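Local coordinates for superantigen-like protein SSL8 (Staphylococcus aureus, PDB 3R2T) that is of unknown function but, as a superantigen-like member of the staphylococcal/streptococcal toxin family, is probably secreted, at residues 157-162 with 166-171; 191-194 with 198-201. One frame throughout, in Å; residues are numbered along the deposited sequence. Where two conformers were deposited one is given.

Contact 1 (157-162 with 166-171)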
loop_
_atom_site.group_PDB
_atom_site.type_symbol
_atom_site.label_atom_id
_atom_site.label_comp_id
_atom_site.label_asym_id
_atom_site.label_seq_id
_atom_site.Cartn_x
_atom_site.Cartn_y
_atom_site.Cartn_z
ATOM N N LEU A 157 7.313 -20.008 26.143
ATOM C CA LEU A 157 7.906 -19.578 27.391
ATOM C C LEU A 157 8.019 -18.066 27.364
ATOM O O LEU A 157 8.669 -17.503 26.484
ATOM C CB LEU A 157 9.284 -20.201 27.563
ATOM C CG LEU A 157 10.040 -19.809 28.831
ATOM C CD1 LEU A 157 9.274 -20.221 30.080
ATOM C CD2 LEU A 157 11.434 -20.453 28.810
ATOM N N VAL A 158 7.392 -17.401 28.323
ATOM C CA VAL A 158 7.455 -15.939 28.382
ATOM C C VAL A 158 8.291 -15.573 29.599
ATOM O O VAL A 158 7.982 -16.026 30.710
ATOM C CB VAL A 158 6.068 -15.330 28.490
ATOM C CG1 VAL A 158 6.133 -13.779 28.547
ATOM C CG2 VAL A 158 5.218 -15.808 27.319
ATOM N N LYS A 159 9.330 -14.756 29.377
ATOM C CA LYS A 159 10.249 -14.355 30.425
ATOM C C LYS A 159 10.656 -12.885 30.462
ATOM O O LYS A 159 10.570 -12.150 29.475
ATOM C CB LYS A 159 11.553 -15.124 30.310
ATOM C CG LYS A 159 11.422 -16.588 30.272
ATOM C CD LYS A 159 12.789 -17.236 30.497
ATOM C CE LYS A 159 13.828 -16.779 29.499
ATOM N NZ LYS A 159 15.141 -17.394 29.806
ATOM N N LYS A 160 11.100 -12.512 31.654
ATOM C CA LYS A 160 11.640 -11.210 31.984
ATOM C C LYS A 160 12.701 -11.555 33.019
ATOM O O LYS A 160 12.390 -12.152 34.054
ATOM C CB LYS A 160 10.572 -10.295 32.563
ATOM C CG LYS A 160 11.072 -8.914 32.873
ATOM C CD LYS A 160 9.938 -8.039 33.334
ATOM C CE LYS A 160 10.418 -6.648 33.724
ATOM N NZ LYS A 160 9.291 -5.859 34.285
ATOM N N ILE A 161 13.951 -11.202 32.731
ATOM C CA ILE A 161 15.063 -11.504 33.639
ATOM C C ILE A 161 15.528 -10.266 34.370
ATOM O O ILE A 161 16.685 -9.874 34.253
ATOM C CB ILE A 161 16.276 -12.042 32.884
ATOM C CG1 ILE A 161 16.938 -10.905 32.104
ATOM C CG2 ILE A 161 15.872 -13.213 31.989
ATOM C CD1 ILE A 161 18.222 -11.294 31.415
ATOM N N ASP A 162 14.629 -9.654 35.125
ATOM C CA ASP A 162 14.952 -8.458 35.876
ATOM C C ASP A 162 15.169 -8.901 37.333
ATOM O O ASP A 162 14.390 -9.691 37.868
ATOM C CB ASP A 162 13.807 -7.459 35.741
ATOM C CG ASP A 162 14.188 -6.071 36.177
ATOM O OD1 ASP A 162 15.363 -5.849 36.529
ATOM O OD2 ASP A 162 13.305 -5.189 36.155
ATOM N N GLY A 166 11.265 -10.090 37.910
ATOM C CA GLY A 166 11.350 -10.998 36.780
ATOM C C GLY A 166 10.390 -12.154 36.899
ATOM O O GLY A 166 9.695 -12.290 37.889
ATOM N N PHE A 167 10.343 -12.981 35.864
ATOM C CA PHE A 167 9.478 -14.143 35.849
ATOM C C PHE A 167 9.768 -15.065 34.686
ATOM O O PHE A 167 10.413 -14.693 33.720
ATOM C CB PHE A 167 7.984 -13.759 35.831
ATOM C CG PHE A 167 7.573 -12.858 34.684
ATOM C CD1 PHE A 167 7.288 -11.514 34.910
ATOM C CD2 PHE A 167 7.457 -13.349 33.393
ATOM C CE1 PHE A 167 6.892 -10.674 33.871
ATOM C CE2 PHE A 167 7.071 -12.518 32.341
ATOM C CZ PHE A 167 6.791 -11.172 32.585
ATOM N N SER A 168 9.255 -16.273 34.803
ATOM C CA SER A 168 9.381 -17.300 33.790
ATOM C C SER A 168 8.070 -18.085 33.825
ATOM O O SER A 168 7.818 -18.810 34.786
ATOM C CB SER A 168 10.560 -18.208 34.090
ATOM O OG SER A 168 10.611 -19.220 33.116
ATOM N N ILE A 169 7.253 -17.918 32.780
ATOM C CA ILE A 169 5.916 -18.516 32.698
ATOM C C ILE A 169 5.641 -19.332 31.421
ATOM O O ILE A 169 5.815 -18.832 30.303
ATOM C CB ILE A 169 4.830 -17.386 32.799
ATOM C CG1 ILE A 169 5.077 -16.515 34.047
ATOM C CG2 ILE A 169 3.406 -17.970 32.802
ATOM C CD1 ILE A 169 3.950 -15.481 34.374
ATOM N N ASP A 170 5.198 -20.581 31.601
ATOM C CA ASP A 170 4.830 -21.455 30.479
ATOM C C ASP A 170 3.429 -21.120 30.065
ATOM O O ASP A 170 2.520 -21.219 30.869
ATOM C CB ASP A 170 4.847 -22.931 30.864
ATOM C CG ASP A 170 6.227 -23.449 31.093
ATOM O OD1 ASP A 170 7.181 -22.705 30.795
ATOM O OD2 ASP A 170 6.362 -24.609 31.556
ATOM N N GLU A 171 3.260 -20.714 28.815
ATOM C CA GLU A 171 1.948 -20.368 28.289
ATOM C C GLU A 171 1.516 -21.430 27.313
ATOM O O GLU A 171 2.329 -21.921 26.523
ATOM C CB GLU A 171 1.998 -19.012 27.564
ATOM C CG GLU A 171 2.157 -17.787 28.466
ATOM C CD GLU A 171 0.894 -17.464 29.287
ATOM O OE1 GLU A 171 -0.210 -17.955 28.948
ATOM O OE2 GLU A 171 1.003 -16.701 30.269
#
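The amide of Val-158 reaches the carbonyl of Ile-169 with N to O at 2.9 Å and an N-H...O angle of 178°, almost perfectly straight. The reciprocal bond, Ile-169 N to Val-158 O, is also 2.9 Å. Together they define a hydrogen-bonded pair of an antiparallel beta hairpin, in which strand 167-171 forms an outermost strand of the main sheet of the beta-grasp domain. A second such pair lies nearer the turn: Lys-160 N donates to Phe-167 O at 3.1 Å, and Lys-160 O accepts from Phe-167 N. Strand 241-248 bonds to the other edge of 157-160, through Leu-157 and Lys-159.

On the face carrying Val-158, Lys-160, Phe-167 and Ile-169, the Phe-167 ring packs against Val-158 and Lys-160. With chi1 at 56°, CG of Phe-167 stands between its own N and carbonyl carbon, and the ring swings back across the neighbouring strand. Lys-160 CB lies over one face of the Phe-167 ring, offset toward its rim, in a CH-pi contact 4.0 Å from the centroid and 14° off the normal. Val-158 O meets the ring at its edge, in plane, 3.8 Å from Phe-167 CD2.

At the far end of the strand pair, Val-158 CG2 also rests 3.8 Å from Glu-171 CG, while the carboxylate of Glu-171 is taken by a salt bridge to Lys-196 and a hydrogen bond from Tyr-197, both on helix 182-197.

The reverse face is sparser and mixed in character: Leu-157 CD1 comes within 3.3 Å of Asp-170 OD1 and 3.5 Å of Ser-168 OG.

Contact 2 (191-194 with 198-201)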
loop_
_atom_site.group_PDB
_atom_site.type_symbol
_atom_site.label_atom_id
_atom_site.label_comp_id
_atom_site.label_asym_id
_atom_site.label_seq_id
_atom_site.Cartn_x
_atom_site.Cartn_y
_atom_site.Cartn_z
ATOM N N LYS A 191 -0.554 -10.594 20.304
ATOM C CA LYS A 191 -1.923 -10.438 20.790
ATOM C C LYS A 191 -1.993 -10.992 22.208
ATOM O O LYS A 191 -2.550 -10.378 23.112
ATOM C CB LYS A 191 -2.876 -11.215 19.869
ATOM C CG LYS A 191 -4.353 -11.316 20.316
ATOM C CD LYS A 191 -5.159 -12.057 19.228
ATOM C CE LYS A 191 -6.641 -12.252 19.565
ATOM N NZ LYS A 191 -6.884 -13.237 20.652
ATOM N N LEU A 192 -1.395 -12.163 22.391
ATOM C CA LEU A 192 -1.384 -12.816 23.685
ATOM C C LEU A 192 -0.561 -12.008 24.686
ATOM O O LEU A 192 -0.961 -11.866 25.833
ATOM C CB LEU A 192 -0.868 -14.231 23.549
ATOM C CG LEU A 192 -0.897 -15.118 24.787
ATOM C CD1 LEU A 192 -0.894 -16.575 24.349
ATOM C CD2 LEU A 192 0.239 -14.786 25.733
ATOM N N LEU A 193 0.561 -11.450 24.241
ATOM C CA LEU A 193 1.430 -10.663 25.130
ATOM C C LEU A 193 0.762 -9.374 25.570
ATOM O O LEU A 193 0.969 -8.906 26.694
ATOM C CB LEU A 193 2.747 -10.344 24.436
ATOM C CG LEU A 193 3.584 -11.571 24.077
ATOM C CD1 LEU A 193 4.804 -11.159 23.263
ATOM C CD2 LEU A 193 3.956 -12.339 25.338
ATOM N N ILE A 194 -0.044 -8.788 24.687
ATOM C CA ILE A 194 -0.731 -7.550 25.048
ATOM C C ILE A 194 -1.789 -7.822 26.095
ATOM O O ILE A 194 -1.890 -7.118 27.103
ATOM C CB ILE A 194 -1.417 -6.884 23.841
ATOM C CG1 ILE A 194 -0.367 -6.346 22.861
ATOM C CG2 ILE A 194 -2.355 -5.714 24.325
ATOM C CD1 ILE A 194 -0.925 -5.842 21.534
ATOM N N LYS A 198 0.543 -7.116 29.317
ATOM C CA LYS A 198 0.458 -5.667 29.092
ATOM C C LYS A 198 1.550 -5.124 28.145
ATOM O O LYS A 198 2.123 -4.058 28.369
ATOM C CB LYS A 198 0.427 -4.927 30.434
ATOM C CG LYS A 198 -0.726 -5.428 31.335
ATOM C CD LYS A 198 -0.923 -4.637 32.639
ATOM C CE LYS A 198 -1.432 -3.215 32.390
ATOM N NZ LYS A 198 -1.782 -2.509 33.666
ATOM N N LEU A 199 1.828 -5.868 27.077
ATOM C CA LEU A 199 2.791 -5.422 26.098
ATOM C C LEU A 199 2.227 -4.158 25.462
ATOM O O LEU A 199 1.027 -4.077 25.174
ATOM C CB LEU A 199 3.024 -6.487 25.017
ATOM C CG LEU A 199 4.009 -6.085 23.912
ATOM C CD1 LEU A 199 5.412 -5.855 24.487
ATOM C CD2 LEU A 199 4.037 -7.126 22.773
ATOM N N TYR A 200 3.109 -3.185 25.251
ATOM C CA TYR A 200 2.777 -1.892 24.653
ATOM C C TYR A 200 1.802 -1.068 25.504
ATOM O O TYR A 200 1.125 -0.195 24.975
ATOM C CB TYR A 200 2.223 -2.024 23.213
ATOM C CG TYR A 200 3.053 -2.862 22.272
ATOM C CD1 TYR A 200 4.395 -2.581 22.062
ATOM C CD2 TYR A 200 2.482 -3.902 21.554
ATOM C CE1 TYR A 200 5.165 -3.343 21.192
ATOM C CE2 TYR A 200 3.242 -4.676 20.667
ATOM C CZ TYR A 200 4.586 -4.382 20.493
ATOM O OH TYR A 200 5.355 -5.131 19.626
ATOM N N GLU A 201 1.730 -1.341 26.807
ATOM C CA GLU A 201 0.839 -0.581 27.707
ATOM C C GLU A 201 1.616 0.018 28.873
ATOM O O GLU A 201 1.105 0.088 29.989
ATOM C CB GLU A 201 -0.302 -1.453 28.251
ATOM C CG GLU A 201 -1.277 -1.961 27.191
ATOM C CD GLU A 201 -2.469 -2.717 27.785
ATOM O OE1 GLU A 201 -2.517 -2.881 29.027
ATOM O OE2 GLU A 201 -3.355 -3.144 27.010
#
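Leu-193 meets Leu-199 through backbone and side chain together. Leu-193 O accepts Leu-199 N at 3.2 Å, a long bond with a fairly straight N-H...O angle of 163°. The donor comes in from above the carbonyl plane, tilted 42° from it, rather than along a lone-pair direction. Leu-193 O also lies 3.6 Å from Leu-199 CB. Beside this bond, Leu-193 CB packs on Leu-199 CD2 at 3.8 Å, the two side chains crossing obliquely. Leu-199 directs its CB toward the helix, and CG, anti to the backbone N (chi1 179°), carries CD2 to Leu-193 CB.

The bond closes the C-terminal end of helix 182-197 in the beta-grasp domain. Lys-198 is the first residue to leave helical geometry, with positive phi, and the chain then folds through a type II beta turn from Lys-198 to Glu-201, closed by Glu-201 N to Lys-198 O at 3.2 Å.

Ile-194 comes next and faces the turn with both branches. Ile-194 CG1 lies 3.5 Å from Leu-199 O, and Ile-194 CD1 touches Tyr-200 CD2 at 3.9 Å, meeting the ring at its edge and in plane. Leu-199 CG sits over the centre of one face of that ring, whose hydroxyl is hydrogen-bonded to Leu-223 O and Arg-190. The other branch, Ile-194 CG2, approaches Glu-201 OE2 at 3.8 Å, the two side chains crossing at about a right angle; this oxygen is held by a hydrogen bond with His-64 of helix 57-68.

In the fold
Contact 1 is a surface contact, its centre about 22 Å from the centre of the chain, whereas contact 2 is buried, at about 15 Å. Both lie in the beta-grasp domain but hold different elements: 157-162 with 166-171 pairs two strands at the border of the sheet, and 191-194 with 198-201 fastens a helix end to the following turn. Four cross-strand backbone bonds carry the first; the second has a single, longer one and adds apolar packing of Leu-193 and Ile-194 on Leu-199 and the Tyr-200 ring edge. Their centres are about 14 Å apart, and they touch directly where Val-158 CG1 meets Leu-193 CD2 at 4.1 Å, helix against sheet.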